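2-(acetamidomethylene)succinate hydrolase (Mesorhizobium loti, PDB 3KXP) catalyses the last step of vitamin B6 degradation, hydrolysing (E)-2-(acetamidomethylene)succinate to succinic semialdehyde, acetate, ammonia and carbon dioxide. Local coordinates at residues 75-80 with 103-108; 113-118 with 233-238; 55-60 with 120-125; 143-148 with 162-167. All blocks are in the same frame, centred on the assembly; numbering follows the deposited sequence.

Contact 1 (75-80 with 103-108); sequences HGITSN and RGHGLS
Asn80 and Gly106 bring the two backbones closest, with Asn80 CA 5.3 Å from Gly106 CA. Each loop is folded by a beta turn, type II from Gly76 to Ser79 and type II' from His105 to Ser108; Gly106, at phi 38°, suits the second. A water joins the backbones, donating a hydrogen bond to Ser79 O at 2.9 Å and accepting one from Gly106 N. Two imidazoles carry the side-chain contact. His105 CG, anti to its carbonyl carbon (chi1 -54°), is directed toward His75. His75 CE1 lies over one face of the His105 ring, displaced toward the rim, 3.3 Å from His105 CD2. The ring planes, 54° apart, pair obliquely. Both rings are fixed by their own loops. His75 ND1 donates almost straight to Gly76 O at 2.6 Å, the oxygen lying in the ring plane; Ser79 N reaches Gly76 O from the opposite face of the carbonyl, while His75 NE2 bonds Gln102 N. His105 ND1 donates to Arg103 O at 2.8 Å from above that carbonyl's plane, and Thr78 N lies in plane at the ring edge, 3.3 Å from His105 NE2. An alanine in place of His105 would probably leave Arg103 O without its ring N-H and open a gap beside His75 CE1. Segment 75-80 follows a central strand and carries Ile77, which binds chloride, and Gly76, beside Ser142, the probable nucleophile, a position consistent with the oxyanion-hole loop of alpha/beta hydrolases. With Gly76 O gripped by two donors and His75 resting on His105, the chemistry suggests a turn held in place beside the chloride site.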
loop_
_atom_site.group_PDB
_atom_site.type_symbol
_atom_site.label_atom_id
_atom_site.label_comp_id
_atom_site.label_asym_id
_atom_site.label_seq_id
_atom_site.Cartn_x
_atom_site.Cartn_y
_atom_site.Cartn_z
ATOM N N HIS A 75 11.794 9.195 14.985
ATOM C CA HIS A 75 11.948 10.547 14.435
ATOM C C HIS A 75 13.103 10.748 13.438
ATOM O O HIS A 75 13.935 9.862 13.237
ATOM C CB HIS A 75 12.136 11.516 15.604
ATOM C CG HIS A 75 13.394 11.268 16.376
ATOM N ND1 HIS A 75 14.636 11.639 15.907
ATOM C CD2 HIS A 75 13.618 10.581 17.522
ATOM C CE1 HIS A 75 15.570 11.186 16.725
ATOM N NE2 HIS A 75 14.979 10.540 17.712
ATOM N N GLY A 76 13.156 11.934 12.833
ATOM C CA GLY A 76 14.223 12.250 11.894
ATOM C C GLY A 76 15.426 12.849 12.617
ATOM O O GLY A 76 15.368 13.062 13.834
ATOM N N ILE A 77 16.507 13.133 11.890
ATOM C CA ILE A 77 17.713 13.696 12.504
ATOM C C ILE A 77 17.460 15.038 13.224
ATOM O O ILE A 77 16.700 15.886 12.748
ATOM C CB ILE A 77 18.825 13.864 11.456
ATOM C CG1 ILE A 77 20.182 14.007 12.147
ATOM C CG2 ILE A 77 18.555 15.088 10.599
ATOM C CD1 ILE A 77 21.359 13.857 11.188
ATOM N N THR A 78 18.102 15.193 14.380
ATOM C CA THR A 78 18.004 16.371 15.269
ATOM C C THR A 78 16.660 16.503 15.976
ATOM O O THR A 78 16.515 17.310 16.888
ATOM C CB THR A 78 18.290 17.731 14.559
ATOM O OG1 THR A 78 17.151 18.134 13.791
ATOM C CG2 THR A 78 19.504 17.630 13.663
ATOM N N SER A 79 15.683 15.702 15.566
ATOM C CA SER A 79 14.350 15.742 16.165
ATOM C C SER A 79 14.300 14.839 17.411
ATOM O O SER A 79 15.341 14.437 17.932
ATOM C CB SER A 79 13.327 15.282 15.114
ATOM O OG SER A 79 11.994 15.493 15.531
ATOM N N ASN A 80 13.097 14.526 17.888
ATOM C CA ASN A 80 12.924 13.666 19.060
ATOM C C ASN A 80 11.499 13.084 19.125
ATOM O O ASN A 80 10.586 13.566 18.459
ATOM C CB ASN A 80 13.255 14.446 20.347
ATOM C CG ASN A 80 12.124 15.348 20.798
ATOM O OD1 ASN A 80 11.244 14.920 21.536
ATOM N ND2 ASN A 80 12.136 16.596 20.345
ATOM N N ARG A 103 19.439 7.119 19.676
ATOM C CA ARG A 103 20.765 7.468 20.151
ATOM C C ARG A 103 21.235 8.813 19.614
ATOM O O ARG A 103 21.055 9.130 18.436
ATOM C CB ARG A 103 21.773 6.384 19.770
ATOM C CG ARG A 103 22.037 6.260 18.280
ATOM C CD ARG A 103 23.248 5.382 18.059
ATOM N NE ARG A 103 23.075 4.089 18.717
ATOM C CZ ARG A 103 24.073 3.330 19.148
ATOM N NH1 ARG A 103 23.820 2.167 19.734
ATOM N NH2 ARG A 103 25.322 3.740 19.010
ATOM N N GLY A 104 21.838 9.600 20.500
ATOM C CA GLY A 104 22.338 10.911 20.132
ATOM C C GLY A 104 21.268 11.985 20.219
ATOM O O GLY A 104 21.569 13.175 20.106
ATOM N N HIS A 105 20.021 11.572 20.451
ATOM C CA HIS A 105 18.906 12.515 20.506
ATOM C C HIS A 105 18.134 12.515 21.823
ATOM O O HIS A 105 18.332 11.659 22.683
ATOM C CB HIS A 105 17.902 12.217 19.383
ATOM C CG HIS A 105 18.502 12.165 18.010
ATOM N ND1 HIS A 105 19.377 11.175 17.612
ATOM C CD2 HIS A 105 18.309 12.954 16.925
ATOM C CE1 HIS A 105 19.691 11.352 16.342
ATOM N NE2 HIS A 105 19.057 12.424 15.901
ATOM N N GLY A 106 17.236 13.487 21.942
ATOM C CA GLY A 106 16.386 13.615 23.107
ATOM C C GLY A 106 17.038 13.302 24.434
ATOM O O GLY A 106 18.121 13.790 24.732
ATOM N N LEU A 107 16.362 12.475 25.229
ATOM C CA LEU A 107 16.851 12.095 26.542
ATOM C C LEU A 107 17.478 10.712 26.552
ATOM O O LEU A 107 17.478 10.031 27.572
ATOM C CB LEU A 107 15.713 12.164 27.567
ATOM C CG LEU A 107 15.165 13.568 27.874
ATOM C CD1 LEU A 107 14.164 13.500 29.031
ATOM C CD2 LEU A 107 16.312 14.505 28.237
ATOM N N SER A 108 18.019 10.305 25.410
ATOM C CA SER A 108 18.662 9.004 25.298
ATOM C C SER A 108 20.180 9.130 25.406
ATOM O O SER A 108 20.726 10.232 25.367
ATOM C CB SER A 108 18.279 8.350 23.972
ATOM O OG SER A 108 16.886 8.104 23.935
HETATM O O HOH W 1 16.967 15.629 19.967
#

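Contact 2 (113-118 with 233-238); sequences TGYEAN and SAAMAQ
Tyr115 lays one ring face against Ala235, and this is the close-packed half of the contact. Ala235 CA sits over the ring centre, 4.0 Å from the centroid and 12° off the normal, a CH-pi contact, while Ala235 CB slides toward the phenol end to 3.5 Å from Tyr115 CZ. Both residues are buried, and Tyr115 OH is tied to Pro111 O, which fixes the far end of the ring. The other half is polar and nearer solvent. Gln238, with CG anti to its carbonyl carbon (chi1 -64°) and the chain extended beyond, crosses Thr113 at about a right angle. Thr113 OG1 donates to Gln238 OE1 at 2.9 Å, in the plane of the amide carbonyl; OE1 also lies at the Tyr115 ring edge, 3.8 Å from Tyr115 CD1. Gln238 NE2 hydrogen-bonds Glu112 O. Waters fill in here: one accepts from Tyr115 N at 2.6 Å and donates weakly to Gln238 OE1, and another donates to both Glu116 OE2 and Gln238 O, the latter at 2.6 Å, across a direct separation of 4.1 Å between Glu116 OE2 and Gln238 O. Glu116 is the N-cap of helix 117-131, a core helix beside the sheet. Helix 233-242 belongs to the largely helical insertion between strands 159-165 and 258-263, so the arrangement is that of a cap seated on the core of an alpha/beta hydrolase.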
loop_
_atom_site.group_PDB
_atom_site.type_symbol
_atom_site.label_atom_id
_atom_site.label_comp_id
_atom_site.label_asym_id
_atom_site.label_seq_id
_atom_site.Cartn_x
_atom_site.Cartn_y
_atom_site.Cartn_z
ATOM N N THR A 113 30.574 7.507 19.559
ATOM C CA THR A 113 30.498 7.127 18.152
ATOM C C THR A 113 29.459 6.026 17.915
ATOM O O THR A 113 28.712 5.659 18.822
ATOM C CB THR A 113 31.882 6.648 17.630
ATOM O OG1 THR A 113 31.928 6.780 16.202
ATOM C CG2 THR A 113 32.130 5.182 18.012
ATOM N N GLY A 114 29.415 5.507 16.691
ATOM C CA GLY A 114 28.462 4.462 16.358
ATOM C C GLY A 114 27.129 5.032 15.899
ATOM O O GLY A 114 26.087 4.769 16.500
ATOM N N TYR A 115 27.154 5.816 14.828
ATOM C CA TYR A 115 25.932 6.413 14.323
ATOM C C TYR A 115 25.623 6.030 12.883
ATOM O O TYR A 115 25.107 6.841 12.120
ATOM C CB TYR A 115 25.998 7.933 14.471
ATOM C CG TYR A 115 25.985 8.361 15.914
ATOM C CD1 TYR A 115 27.170 8.519 16.631
ATOM C CD2 TYR A 115 24.776 8.553 16.585
ATOM C CE1 TYR A 115 27.150 8.864 17.991
ATOM C CE2 TYR A 115 24.739 8.890 17.935
ATOM C CZ TYR A 115 25.929 9.050 18.634
ATOM O OH TYR A 115 25.884 9.436 19.953
ATOM N N GLU A 116 25.934 4.790 12.523
ATOM C CA GLU A 116 25.675 4.302 11.181
ATOM C C GLU A 116 24.347 3.570 11.185
ATOM O O GLU A 116 23.752 3.366 12.243
ATOM C CB GLU A 116 26.786 3.355 10.737
ATOM C CG GLU A 116 28.153 4.005 10.675
ATOM C CD GLU A 116 28.213 5.140 9.667
ATOM O OE1 GLU A 116 28.140 4.870 8.445
ATOM O OE2 GLU A 116 28.331 6.307 10.102
ATOM N N ALA A 117 23.881 3.179 10.004
ATOM C CA ALA A 117 22.617 2.462 9.876
ATOM C C ALA A 117 22.530 1.288 10.851
ATOM O O ALA A 117 21.587 1.198 11.644
ATOM C CB ALA A 117 22.441 1.964 8.439
ATOM N N ASN A 118 23.515 0.393 10.782
ATOM C CA ASN A 118 23.559 -0.786 11.650
ATOM C C ASN A 118 23.416 -0.450 13.125
ATOM O O ASN A 118 22.681 -1.123 13.849
ATOM C CB ASN A 118 24.854 -1.566 11.436
ATOM C CG ASN A 118 24.815 -2.430 10.192
ATOM O OD1 ASN A 118 25.815 -3.047 9.816
ATOM N ND2 ASN A 118 23.654 -2.483 9.543
ATOM N N SER A 233 25.759 17.548 19.214
ATOM C CA SER A 233 26.245 18.028 17.921
ATOM C C SER A 233 27.150 17.008 17.218
ATOM O O SER A 233 27.072 16.832 16.006
ATOM C CB SER A 233 26.985 19.368 18.080
ATOM O OG SER A 233 28.201 19.223 18.792
ATOM N N ALA A 234 28.005 16.334 17.977
ATOM C CA ALA A 234 28.892 15.337 17.385
ATOM C C ALA A 234 28.058 14.184 16.837
ATOM O O ALA A 234 28.357 13.655 15.766
ATOM C CB ALA A 234 29.884 14.818 18.423
ATOM N N ALA A 235 27.019 13.798 17.576
ATOM C CA ALA A 235 26.134 12.707 17.158
ATOM C C ALA A 235 25.454 13.061 15.826
ATOM O O ALA A 235 25.334 12.217 14.930
ATOM C CB ALA A 235 25.069 12.431 18.245
HETATM N N MSE A 236 25.018 14.314 15.706
HETATM C CA MSE A 236 24.368 14.791 14.486
HETATM C C MSE A 236 25.306 14.736 13.281
HETATM O O MSE A 236 24.941 14.219 12.226
HETATM C CB MSE A 236 23.877 16.232 14.665
HETATM C CG MSE A 236 22.870 16.409 15.775
HETATM SE SE MSE A 236 21.467 15.075 15.682
HETATM C CE MSE A 236 22.180 13.769 16.935
ATOM N N ALA A 237 26.508 15.282 13.448
ATOM C CA ALA A 237 27.495 15.311 12.376
ATOM C C ALA A 237 27.788 13.905 11.884
ATOM O O ALA A 237 27.871 13.666 10.685
ATOM C CB ALA A 237 28.786 15.982 12.857
ATOM N N GLN A 238 27.936 12.970 12.813
ATOM C CA GLN A 238 28.217 11.593 12.436
ATOM C C GLN A 238 27.000 10.933 11.802
ATOM O O GLN A 238 27.137 10.161 10.853
ATOM C CB GLN A 238 28.670 10.790 13.654
ATOM C CG GLN A 238 29.980 11.283 14.236
ATOM C CD GLN A 238 30.401 10.496 15.451
ATOM O OE1 GLN A 238 30.715 9.305 15.359
ATOM N NE2 GLN A 238 30.402 11.152 16.606
HETATM O O HOH W 2 29.454 6.531 13.791
HETATM O O HOH W 3 29.168 8.560 10.593
#

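Contact 3 (55-60 with 120-125); sequences IGRITL and YADDIA
Arg57 reaches across to Asp122 and Asp123 on the helix, and its course can be followed outward from CB. The first torsion (chi1 43°) sets CG between the backbone N and the carbonyl carbon. CD then passes 3.7 Å from Asp122 O. Next, Arg57 NE donates to Asp123 OD2 at 2.9 Å with an N-H...O angle of 155°, meeting the oxygen on its anti side; this is the salt bridge. Arg57 CZ is covered by Asp122 CB, 3.4 Å away and over the centre of the guanidinium face. At the tip, Arg57 NH2 adds a weak bond to Asp123 OD2, whereas NH1 donates to a water that in turn donates to OD2 of Asp122, whose OD1 hydrogen-bonds Tyr155 and salt-bridges Lys154. Ile58 CG2 packs 3.5 Å from Asp123 OD2. Asp123 OD1 forms a salt bridge with Arg103, and an alanine at Asp123 would probably leave two neighbouring arginines, Arg57 and Arg103, without the carboxylate that offsets their like charges. Ile55 CD1 touches Asp123 O at 3.4 Å. Residues 55-58 form the turn between antiparallel strands 49-54 and 59-65 at one edge of the sheet, and the segment closes against the flank of helix 117-131.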
loop_
_atom_site.group_PDB
_atom_site.type_symbol
_atom_site.label_atom_id
_atom_site.label_comp_id
_atom_site.label_asym_id
_atom_site.label_seq_id
_atom_site.Cartn_x
_atom_site.Cartn_y
_atom_site.Cartn_z
ATOM N N ILE A 55 18.395 -1.310 27.237
ATOM C CA ILE A 55 18.250 -2.437 26.325
ATOM C C ILE A 55 19.591 -3.152 26.178
ATOM O O ILE A 55 19.819 -3.892 25.219
ATOM C CB ILE A 55 17.751 -1.979 24.936
ATOM C CG1 ILE A 55 18.790 -1.065 24.274
ATOM C CG2 ILE A 55 16.417 -1.263 25.079
ATOM C CD1 ILE A 55 18.491 -0.738 22.808
ATOM N N GLY A 56 20.476 -2.911 27.142
ATOM C CA GLY A 56 21.781 -3.542 27.139
ATOM C C GLY A 56 22.851 -2.739 26.436
ATOM O O GLY A 56 23.669 -2.081 27.075
ATOM N N ARG A 57 22.846 -2.795 25.111
ATOM C CA ARG A 57 23.832 -2.085 24.310
ATOM C C ARG A 57 23.793 -0.583 24.562
ATOM O O ARG A 57 24.765 0.118 24.291
ATOM C CB ARG A 57 23.605 -2.391 22.820
ATOM C CG ARG A 57 22.138 -2.377 22.395
ATOM C CD ARG A 57 21.929 -2.818 20.936
ATOM N NE ARG A 57 22.394 -1.822 19.970
ATOM C CZ ARG A 57 23.550 -1.887 19.323
ATOM N NH1 ARG A 57 24.371 -2.906 19.529
ATOM N NH2 ARG A 57 23.892 -0.927 18.475
ATOM N N ILE A 58 22.679 -0.096 25.101
ATOM C CA ILE A 58 22.523 1.331 25.373
ATOM C C ILE A 58 21.196 1.565 26.089
ATOM O O ILE A 58 20.389 0.647 26.221
ATOM C CB ILE A 58 22.547 2.153 24.045
ATOM C CG1 ILE A 58 22.476 3.651 24.340
ATOM C CG2 ILE A 58 21.375 1.751 23.152
ATOM C CD1 ILE A 58 22.614 4.529 23.110
ATOM N N THR A 59 20.980 2.789 26.562
ATOM C CA THR A 59 19.738 3.136 27.237
ATOM C C THR A 59 19.026 4.187 26.392
ATOM O O THR A 59 19.634 5.181 25.973
ATOM C CB THR A 59 20.005 3.696 28.659
ATOM O OG1 THR A 59 20.647 2.686 29.454
ATOM C CG2 THR A 59 18.691 4.115 29.337
ATOM N N LEU A 60 17.736 3.966 26.142
ATOM C CA LEU A 60 16.953 4.885 25.325
ATOM C C LEU A 60 15.745 5.426 26.060
ATOM O O LEU A 60 15.169 4.739 26.894
ATOM C CB LEU A 60 16.472 4.175 24.056
ATOM C CG LEU A 60 17.547 3.606 23.130
ATOM C CD1 LEU A 60 16.894 2.818 22.000
ATOM C CD2 LEU A 60 18.394 4.739 22.582
ATOM N N TYR A 120 21.931 2.147 14.599
ATOM C CA TYR A 120 20.535 2.466 14.896
ATOM C C TYR A 120 19.621 1.255 14.718
ATOM O O TYR A 120 18.627 1.098 15.446
ATOM C CB TYR A 120 20.011 3.587 13.989
ATOM C CG TYR A 120 20.481 4.985 14.312
ATOM C CD1 TYR A 120 21.622 5.514 13.711
ATOM C CD2 TYR A 120 19.749 5.803 15.175
ATOM C CE1 TYR A 120 22.023 6.826 13.953
ATOM C CE2 TYR A 120 20.139 7.115 15.425
ATOM C CZ TYR A 120 21.277 7.622 14.811
ATOM O OH TYR A 120 21.682 8.915 15.069
ATOM N N ALA A 121 19.943 0.415 13.737
ATOM C CA ALA A 121 19.142 -0.775 13.460
ATOM C C ALA A 121 19.217 -1.775 14.619
ATOM O O ALA A 121 18.199 -2.339 15.032
ATOM C CB ALA A 121 19.611 -1.432 12.158
ATOM N N ASP A 122 20.422 -1.992 15.140
ATOM C CA ASP A 122 20.587 -2.913 16.252
ATOM C C ASP A 122 19.872 -2.366 17.484
ATOM O O ASP A 122 19.361 -3.139 18.303
ATOM C CB ASP A 122 22.073 -3.151 16.557
ATOM C CG ASP A 122 22.799 -3.876 15.425
ATOM O OD1 ASP A 122 22.140 -4.615 14.660
ATOM O OD2 ASP A 122 24.032 -3.715 15.305
ATOM N N ASP A 123 19.823 -1.041 17.620
ATOM C CA ASP A 123 19.129 -0.439 18.760
ATOM C C ASP A 123 17.664 -0.837 18.740
ATOM O O ASP A 123 17.072 -1.096 19.784
ATOM C CB ASP A 123 19.210 1.088 18.722
ATOM C CG ASP A 123 20.528 1.618 19.230
ATOM O OD1 ASP A 123 20.781 2.824 19.038
ATOM O OD2 ASP A 123 21.306 0.842 19.822
ATOM N N ILE A 124 17.084 -0.874 17.543
ATOM C CA ILE A 124 15.674 -1.222 17.373
ATOM C C ILE A 124 15.402 -2.676 17.755
ATOM O O ILE A 124 14.439 -2.967 18.459
ATOM C CB ILE A 124 15.217 -0.955 15.907
ATOM C CG1 ILE A 124 15.379 0.540 15.604
ATOM C CG2 ILE A 124 13.764 -1.401 15.701
ATOM C CD1 ILE A 124 14.959 0.955 14.215
ATOM N N ALA A 125 16.248 -3.584 17.288
ATOM C CA ALA A 125 16.095 -4.996 17.616
ATOM C C ALA A 125 16.192 -5.149 19.133
ATOM O O ALA A 125 15.350 -5.794 19.765
ATOM C CB ALA A 125 17.188 -5.804 16.943
HETATM O O HOH W 4 26.152 -3.396 17.294
#

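Contact 4 (143-148 with 162-167); sequences LGARNS and VVAIDF
Ala145 and Ala164 mark the tightest approach, Ala145 CA lying 4.5 Å from Ala164 CA where helix 143-148 and strand 162-165 run at 143° to each other with their axes 6.9 Å apart. The two belong to a beta-alpha-beta unit, strand 136-141, helix 143-154 and strand 159-165, whose first turn matches the nucleophile elbow of alpha/beta hydrolases: Gly140, Ser142 and Gly144 fit the GxSxG pattern. Small residues make the close approach possible. Ala145 CB rests against the strand's backbone, 3.6 Å from Ile165 N, and also meets Ala164 CB and Phe167 CB, the latter at 4.0 Å. One turn further, Ser148 CB packs 3.7 Å from Val162 CG1, while Ser148 OG bonds back to Gly144 O, which it shares with Ser148 N. Phe167 runs alongside Arg146, both pointing the same way. Arg146 CB lies over one ring face, 3.9 Å from the centroid and offset toward the rim, a CH-pi contact; Arg146 CG, anti to the backbone N (chi1 175°), passes outside the rim, 3.9 Å from Phe167 CE1. The strand end delivers Asp166, assigned to the active site, whose OD2 bonds His294 ND1, and Phe167 touches Ser142, so the packing sets the loops bearing the probable nucleophile and acid against each other. Leu143 at the helix start belongs to the chloride site. Beyond the ring, the bent Arg146 chain brings NH1 to Asn147 OD1 at 2.7 Å, with the oxygen in the guanidinium plane and the nitrogen in the amide carbonyl plane.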
loop_
_atom_site.group_PDB
_atom_site.type_symbol
_atom_site.label_atom_id
_atom_site.label_comp_id
_atom_site.label_asym_id
_atom_site.label_seq_id
_atom_site.Cartn_x
_atom_site.Cartn_y
_atom_site.Cartn_z
ATOM N N LEU A 143 15.497 9.691 8.976
ATOM C CA LEU A 143 16.486 8.881 9.703
ATOM C C LEU A 143 15.777 7.657 10.279
ATOM O O LEU A 143 16.267 6.534 10.166
ATOM C CB LEU A 143 17.108 9.674 10.865
ATOM C CG LEU A 143 17.846 8.865 11.955
ATOM C CD1 LEU A 143 19.055 8.161 11.375
ATOM C CD2 LEU A 143 18.295 9.787 13.063
ATOM N N GLY A 144 14.626 7.890 10.908
ATOM C CA GLY A 144 13.858 6.793 11.475
ATOM C C GLY A 144 13.439 5.793 10.404
ATOM O O GLY A 144 13.524 4.582 10.616
ATOM N N ALA A 145 12.984 6.294 9.254
ATOM C CA ALA A 145 12.559 5.424 8.156
ATOM C C ALA A 145 13.731 4.576 7.669
ATOM O O ALA A 145 13.604 3.366 7.496
ATOM C CB ALA A 145 11.992 6.259 6.998
ATOM N N ARG A 146 14.871 5.213 7.444
ATOM C CA ARG A 146 16.057 4.493 7.001
ATOM C C ARG A 146 16.409 3.413 8.033
ATOM O O ARG A 146 16.711 2.279 7.680
ATOM C CB ARG A 146 17.220 5.470 6.821
ATOM C CG ARG A 146 18.533 4.804 6.469
ATOM C CD ARG A 146 19.318 4.461 7.723
ATOM N NE ARG A 146 20.664 4.980 7.576
ATOM C CZ ARG A 146 21.398 5.477 8.561
ATOM N NH1 ARG A 146 20.926 5.528 9.800
ATOM N NH2 ARG A 146 22.604 5.949 8.288
ATOM N N ASN A 147 16.342 3.772 9.311
ATOM C CA ASN A 147 16.648 2.833 10.372
ATOM C C ASN A 147 15.674 1.665 10.406
ATOM O O ASN A 147 16.094 0.512 10.523
ATOM C CB ASN A 147 16.654 3.537 11.736
ATOM C CG ASN A 147 17.790 4.538 11.866
ATOM O OD1 ASN A 147 18.763 4.478 11.115
ATOM N ND2 ASN A 147 17.679 5.455 12.828
ATOM N N SER A 148 14.379 1.953 10.298
ATOM C CA SER A 148 13.377 0.896 10.340
ATOM C C SER A 148 13.500 -0.121 9.208
ATOM O O SER A 148 13.408 -1.323 9.446
ATOM C CB SER A 148 11.973 1.491 10.339
ATOM O OG SER A 148 11.728 2.188 11.541
ATOM N N VAL A 162 6.688 -2.044 8.091
ATOM C CA VAL A 162 7.284 -0.725 8.195
ATOM C C VAL A 162 6.570 0.326 7.366
ATOM O O VAL A 162 6.119 0.059 6.254
ATOM C CB VAL A 162 8.744 -0.734 7.717
ATOM C CG1 VAL A 162 9.332 0.670 7.821
ATOM C CG2 VAL A 162 9.549 -1.726 8.520
ATOM N N VAL A 163 6.470 1.522 7.925
ATOM C CA VAL A 163 5.901 2.657 7.226
ATOM C C VAL A 163 7.102 3.596 7.128
ATOM O O VAL A 163 7.426 4.299 8.088
ATOM C CB VAL A 163 4.783 3.342 8.027
ATOM C CG1 VAL A 163 4.371 4.616 7.331
ATOM C CG2 VAL A 163 3.575 2.405 8.168
ATOM N N ALA A 164 7.778 3.568 5.980
ATOM C CA ALA A 164 8.957 4.390 5.731
ATOM C C ALA A 164 8.596 5.770 5.170
ATOM O O ALA A 164 8.424 5.936 3.961
ATOM C CB ALA A 164 9.889 3.666 4.767
ATOM N N ILE A 165 8.509 6.760 6.050
ATOM C CA ILE A 165 8.153 8.116 5.642
ATOM C C ILE A 165 9.322 8.995 5.193
ATOM O O ILE A 165 10.114 9.462 6.009
ATOM C CB ILE A 165 7.421 8.866 6.784
ATOM C CG1 ILE A 165 6.181 8.075 7.222
ATOM C CG2 ILE A 165 7.035 10.270 6.320
ATOM C CD1 ILE A 165 5.383 8.747 8.341
ATOM N N ASP A 166 9.406 9.204 3.885
ATOM C CA ASP A 166 10.398 10.062 3.241
ATOM C C ASP A 166 11.891 9.755 3.323
ATOM O O ASP A 166 12.686 10.616 3.721
ATOM C CB ASP A 166 10.174 11.515 3.669
ATOM C CG ASP A 166 10.193 12.474 2.488
ATOM O OD1 ASP A 166 9.310 12.344 1.614
ATOM O OD2 ASP A 166 11.086 13.347 2.418
ATOM N N PHE A 167 12.269 8.534 2.952
ATOM C CA PHE A 167 13.670 8.147 2.914
ATOM C C PHE A 167 13.820 6.832 2.190
ATOM O O PHE A 167 13.537 5.762 2.729
ATOM C CB PHE A 167 14.298 8.046 4.306
ATOM C CG PHE A 167 15.803 8.179 4.283
ATOM C CD1 PHE A 167 16.595 7.180 3.728
ATOM C CD2 PHE A 167 16.414 9.342 4.731
ATOM C CE1 PHE A 167 17.982 7.341 3.610
ATOM C CE2 PHE A 167 17.799 9.517 4.620
ATOM C CZ PHE A 167 18.585 8.512 4.055
#

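In the fold
Contact 1 lies about 11, 13 and 14 Å from contacts 2, 3 and 4, centre to centre, and touches all three; contacts 2 and 4, like 3 and 4, are about 17 Å apart. Helix 117-131 is common to contacts 2 and 3, with the cap packing on the loop that leads into it and the edge hairpin on its second turn. Along the chain contact 1 falls between the segments of contact 3, contact 4 between those of contact 2, and contacts 2 and 3 alternate. Segments after neighbouring parallel strands thus converge: Ile77 and Leu143, both chloride-binding, meet between contacts 1 and 4, while Tyr120 touches Tyr115, His105 and Asn147.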